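Local coordinates for ESX-5 secretion-associated protein EspG5 (Mycobacterium marinum, PDB 6VJ5), which acts as a specific cytoplasmic chaperone for cognate PE/PPE proteins, preventing aggregation of PE/PPE dimers, and is required for secretion of LipY and PE31/PPE18, at residues L89-N101 / S108-L120. Residues are numbered along the deposited sequence; the frame is centred on the assembly and turned at random.
Sequences LSRGKLLYGVVDN and SRDIPDNEFRVVL
N114 CG sits between its own backbone N and carbonyl carbon (chi1 75°), which aims its amide across at R91 and K93. The E115 chain runs extended beyond CG, and its carboxylate reaches the turn at G97. These two side chains hold the long connection between neighbouring antiparallel strands 83-91 and 115-123 of the central sheet.

N114 ND2 donates to R91 O at 3.0 Å and to K93 O at 2.9 Å. Both acceptors lie in the amide plane, but the amide nitrogen sits above the carbonyl plane of R91. The bond to K93 is the more bent. N114 O in turn accepts from R91 N, two residues along from L89 and F116, whose backbones bond to each other in both directions. S90 and E115 form the non-hydrogen-bonded pair between.

E115 OE2 takes the G97 N-H on its syn lone pair, at 2.8 Å. G97 belongs to a type I' turn, L95 to V98. Y96 and V98 of this turn pack on the chain of another protein. One water links L95 N, N114 OD1 and E115 OE2. E115 OE1 forms a salt bridge with R117 NE at 2.6 Å, met on the anti side. The R117 guanidinium also bonds E32 O.

L94 CD1 lies 3.9 Å from E115 CG, the two chains crossing at about a right angle. The P112 ring packs on the backbone of G97 and V98, and V99 CG2 makes an apolar contact with its CD at 3.9 Å. On the face that carries L89 and F116, the F116 ring has R91 NH1 at its edge, 3.8 Å from CZ, with guanidinium and ring planes 90° apart.

The buried E115 carboxylate is thus gripped by an N-H, a water and an arginine, which would probably keep it ionised.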
# COMPACT_ATOMS: atom_id res chain seq x y z
N LEU C 89 24.54 3.33 12.67
CA LEU C 89 25.62 4.23 13.05
C LEU C 89 25.21 5.67 12.80
O LEU C 89 24.50 5.97 11.83
CB LEU C 89 26.90 3.92 12.26
CG LEU C 89 27.33 2.46 12.30
CD1 LEU C 89 26.76 1.73 11.09
CD2 LEU C 89 28.83 2.32 12.38
N SER C 90 25.68 6.56 13.66
CA SER C 90 25.35 7.97 13.54
C SER C 90 26.59 8.82 13.77
O SER C 90 27.49 8.46 14.53
CB SER C 90 24.25 8.39 14.52
OG SER C 90 24.62 8.07 15.85
N ARG C 91 26.63 9.95 13.06
CA ARG C 91 27.46 11.09 13.42
C ARG C 91 26.63 11.98 14.33
O ARG C 91 25.58 12.49 13.91
CB ARG C 91 27.91 11.83 12.17
CG ARG C 91 28.22 13.31 12.38
CD ARG C 91 28.92 13.90 11.15
NE ARG C 91 30.22 13.27 10.93
CZ ARG C 91 30.48 12.39 9.96
NH1 ARG C 91 29.53 12.04 9.09
NH2 ARG C 91 31.69 11.87 9.85
N GLY C 92 27.06 12.13 15.57
CA GLY C 92 26.25 12.80 16.57
C GLY C 92 25.32 11.82 17.27
O GLY C 92 25.57 10.62 17.33
N LYS C 93 24.23 12.36 17.80
CA LYS C 93 23.28 11.51 18.51
C LYS C 93 22.54 10.61 17.52
O LYS C 93 22.12 11.04 16.44
CB LYS C 93 22.28 12.35 19.30
CG LYS C 93 21.28 11.51 20.08
CD LYS C 93 20.37 12.35 20.96
CE LYS C 93 19.28 11.50 21.59
NZ LYS C 93 19.82 10.37 22.42
N LEU C 94 22.40 9.34 17.89
CA LEU C 94 21.69 8.37 17.06
C LEU C 94 20.19 8.57 17.24
O LEU C 94 19.68 8.46 18.36
CB LEU C 94 22.11 6.95 17.43
CG LEU C 94 21.42 5.81 16.68
CD1 LEU C 94 21.58 5.98 15.18
CD2 LEU C 94 21.99 4.47 17.14
N LEU C 95 19.49 8.86 16.15
CA LEU C 95 18.08 9.19 16.19
C LEU C 95 17.17 8.02 15.87
O LEU C 95 15.95 8.18 15.84
CB LEU C 95 17.79 10.33 15.20
CG LEU C 95 18.54 11.64 15.46
CD1 LEU C 95 18.15 12.63 14.37
CD2 LEU C 95 18.23 12.17 16.84
N TYR C 96 17.74 6.84 15.60
CA TYR C 96 16.96 5.63 15.33
C TYR C 96 15.90 5.87 14.27
O TYR C 96 14.76 5.42 14.37
CB TYR C 96 16.35 5.11 16.63
CG TYR C 96 17.40 4.78 17.65
CD1 TYR C 96 18.13 3.61 17.56
CD2 TYR C 96 17.69 5.65 18.70
CE1 TYR C 96 19.11 3.30 18.49
CE2 TYR C 96 18.67 5.35 19.63
CZ TYR C 96 19.38 4.17 19.51
OH TYR C 96 20.35 3.87 20.43
N GLY C 97 16.29 6.58 13.21
CA GLY C 97 15.45 6.74 12.05
C GLY C 97 14.57 7.97 12.04
O GLY C 97 14.01 8.29 10.98
N VAL C 98 14.45 8.66 13.17
CA VAL C 98 13.51 9.78 13.29
C VAL C 98 14.09 10.99 12.57
O VAL C 98 15.11 11.55 12.99
CB VAL C 98 13.21 10.10 14.76
CG1 VAL C 98 12.19 11.24 14.84
CG2 VAL C 98 12.73 8.86 15.49
N VAL C 99 13.42 11.42 11.51
CA VAL C 99 13.68 12.71 10.87
C VAL C 99 12.67 13.69 11.44
O VAL C 99 11.45 13.47 11.31
CB VAL C 99 13.57 12.61 9.34
CG1 VAL C 99 14.03 13.89 8.68
CG2 VAL C 99 14.38 11.42 8.84
N ASP C 100 13.14 14.74 12.10
CA ASP C 100 12.24 15.65 12.81
C ASP C 100 12.00 16.90 11.96
O ASP C 100 12.61 17.95 12.15
CB ASP C 100 12.78 15.99 14.19
CG ASP C 100 11.67 16.20 15.21
OD1 ASP C 100 11.08 15.20 15.66
OD2 ASP C 100 11.36 17.37 15.54
N ASN C 101 11.11 16.75 10.99
CA ASN C 101 10.53 17.84 10.23
C ASN C 101 9.04 17.55 10.16
O ASN C 101 8.65 16.44 9.78
CB ASN C 101 11.13 17.94 8.83
CG ASN C 101 10.58 19.11 8.04
OD1 ASN C 101 9.49 19.60 8.32
ND2 ASN C 101 11.33 19.56 7.05
N SER C 108 7.28 8.28 5.22
CA SER C 108 8.48 8.69 4.51
C SER C 108 9.53 7.58 4.56
O SER C 108 9.74 6.95 5.59
CB SER C 108 9.04 9.97 5.12
OG SER C 108 10.19 10.41 4.42
N ARG C 109 10.18 7.34 3.43
CA ARG C 109 11.27 6.38 3.39
C ARG C 109 12.62 7.05 3.65
O ARG C 109 13.65 6.36 3.63
CB ARG C 109 11.28 5.66 2.04
CG ARG C 109 9.92 5.04 1.66
CD ARG C 109 9.65 3.73 2.41
NE ARG C 109 9.07 3.93 3.74
CZ ARG C 109 8.88 2.94 4.62
NH1 ARG C 109 9.23 1.70 4.30
NH2 ARG C 109 8.35 3.20 5.81
N ASP C 110 12.64 8.36 3.91
CA ASP C 110 13.89 9.02 4.23
C ASP C 110 14.45 8.50 5.55
O ASP C 110 13.72 7.98 6.40
CB ASP C 110 13.71 10.54 4.35
CG ASP C 110 13.40 11.21 3.03
OD1 ASP C 110 13.78 10.67 1.97
OD2 ASP C 110 12.79 12.30 3.08
N ILE C 111 15.75 8.65 5.71
CA ILE C 111 16.42 8.42 6.99
C ILE C 111 17.17 9.69 7.36
O ILE C 111 17.43 10.55 6.50
CB ILE C 111 17.36 7.19 6.94
CG1 ILE C 111 18.40 7.34 5.83
CG2 ILE C 111 16.56 5.91 6.73
CD1 ILE C 111 19.41 6.20 5.80
N PRO C 112 17.53 9.85 8.63
CA PRO C 112 18.23 11.08 9.04
C PRO C 112 19.56 11.22 8.32
O PRO C 112 20.29 10.25 8.12
CB PRO C 112 18.42 10.90 10.55
CG PRO C 112 17.34 9.92 10.96
CD PRO C 112 17.22 8.98 9.78
N ASP C 113 19.89 12.46 7.95
CA ASP C 113 21.12 12.71 7.20
C ASP C 113 22.37 12.30 7.97
O ASP C 113 23.42 12.11 7.36
CB ASP C 113 21.23 14.19 6.81
CG ASP C 113 20.44 14.54 5.56
OD1 ASP C 113 20.18 13.62 4.75
OD2 ASP C 113 20.09 15.72 5.38
N ASN C 114 22.28 12.17 9.29
CA ASN C 114 23.42 11.79 10.11
C ASN C 114 23.50 10.28 10.35
O ASN C 114 24.32 9.84 11.16
CB ASN C 114 23.36 12.49 11.47
CG ASN C 114 22.31 11.90 12.39
OD1 ASN C 114 21.19 11.62 11.96
ND2 ASN C 114 22.67 11.69 13.65
N GLU C 115 22.66 9.49 9.67
CA GLU C 115 22.51 8.07 9.96
C GLU C 115 22.98 7.24 8.77
O GLU C 115 22.76 7.61 7.61
CB GLU C 115 21.05 7.74 10.31
CG GLU C 115 20.90 6.68 11.38
CD GLU C 115 19.46 6.46 11.80
OE1 GLU C 115 18.91 5.39 11.48
OE2 GLU C 115 18.88 7.35 12.47
N PHE C 116 23.62 6.12 9.09
CA PHE C 116 24.13 5.15 8.13
C PHE C 116 23.65 3.78 8.62
O PHE C 116 23.79 3.47 9.81
CB PHE C 116 25.66 5.22 8.03
CG PHE C 116 26.20 6.64 8.03
CD1 PHE C 116 26.46 7.30 9.22
CD2 PHE C 116 26.43 7.30 6.83
CE1 PHE C 116 26.95 8.60 9.22
CE2 PHE C 116 26.93 8.61 6.83
CZ PHE C 116 27.19 9.25 8.03
N ARG C 117 23.07 2.99 7.73
CA ARG C 117 22.39 1.75 8.12
C ARG C 117 23.02 0.57 7.41
O ARG C 117 23.06 0.53 6.17
CB ARG C 117 20.90 1.83 7.81
CG ARG C 117 20.06 2.40 8.95
CD ARG C 117 18.93 3.30 8.45
NE ARG C 117 18.16 3.83 9.58
CZ ARG C 117 17.04 3.29 10.06
NH1 ARG C 117 16.52 2.20 9.50
NH2 ARG C 117 16.43 3.85 11.10
N VAL C 118 23.50 -0.40 8.19
CA VAL C 118 24.23 -1.56 7.69
C VAL C 118 23.47 -2.82 8.10
O VAL C 118 23.28 -3.08 9.29
CB VAL C 118 25.67 -1.61 8.24
CG1 VAL C 118 26.33 -2.92 7.85
CG2 VAL C 118 26.48 -0.43 7.75
N VAL C 119 23.08 -3.62 7.11
CA VAL C 119 22.46 -4.92 7.34
C VAL C 119 23.37 -6.00 6.76
O VAL C 119 23.80 -5.91 5.60
CB VAL C 119 21.05 -4.99 6.72
CG1 VAL C 119 20.44 -6.36 6.95
CG2 VAL C 119 20.17 -3.90 7.30
N LEU C 120 23.65 -7.02 7.57
CA LEU C 120 24.44 -8.17 7.17
C LEU C 120 23.51 -9.38 7.19
O LEU C 120 23.04 -9.79 8.26
CB LEU C 120 25.63 -8.38 8.11
CG LEU C 120 26.64 -7.25 8.24
CD1 LEU C 120 27.41 -7.42 9.55
CD2 LEU C 120 27.59 -7.23 7.07
O HOH W 1 20.58 9.15 13.71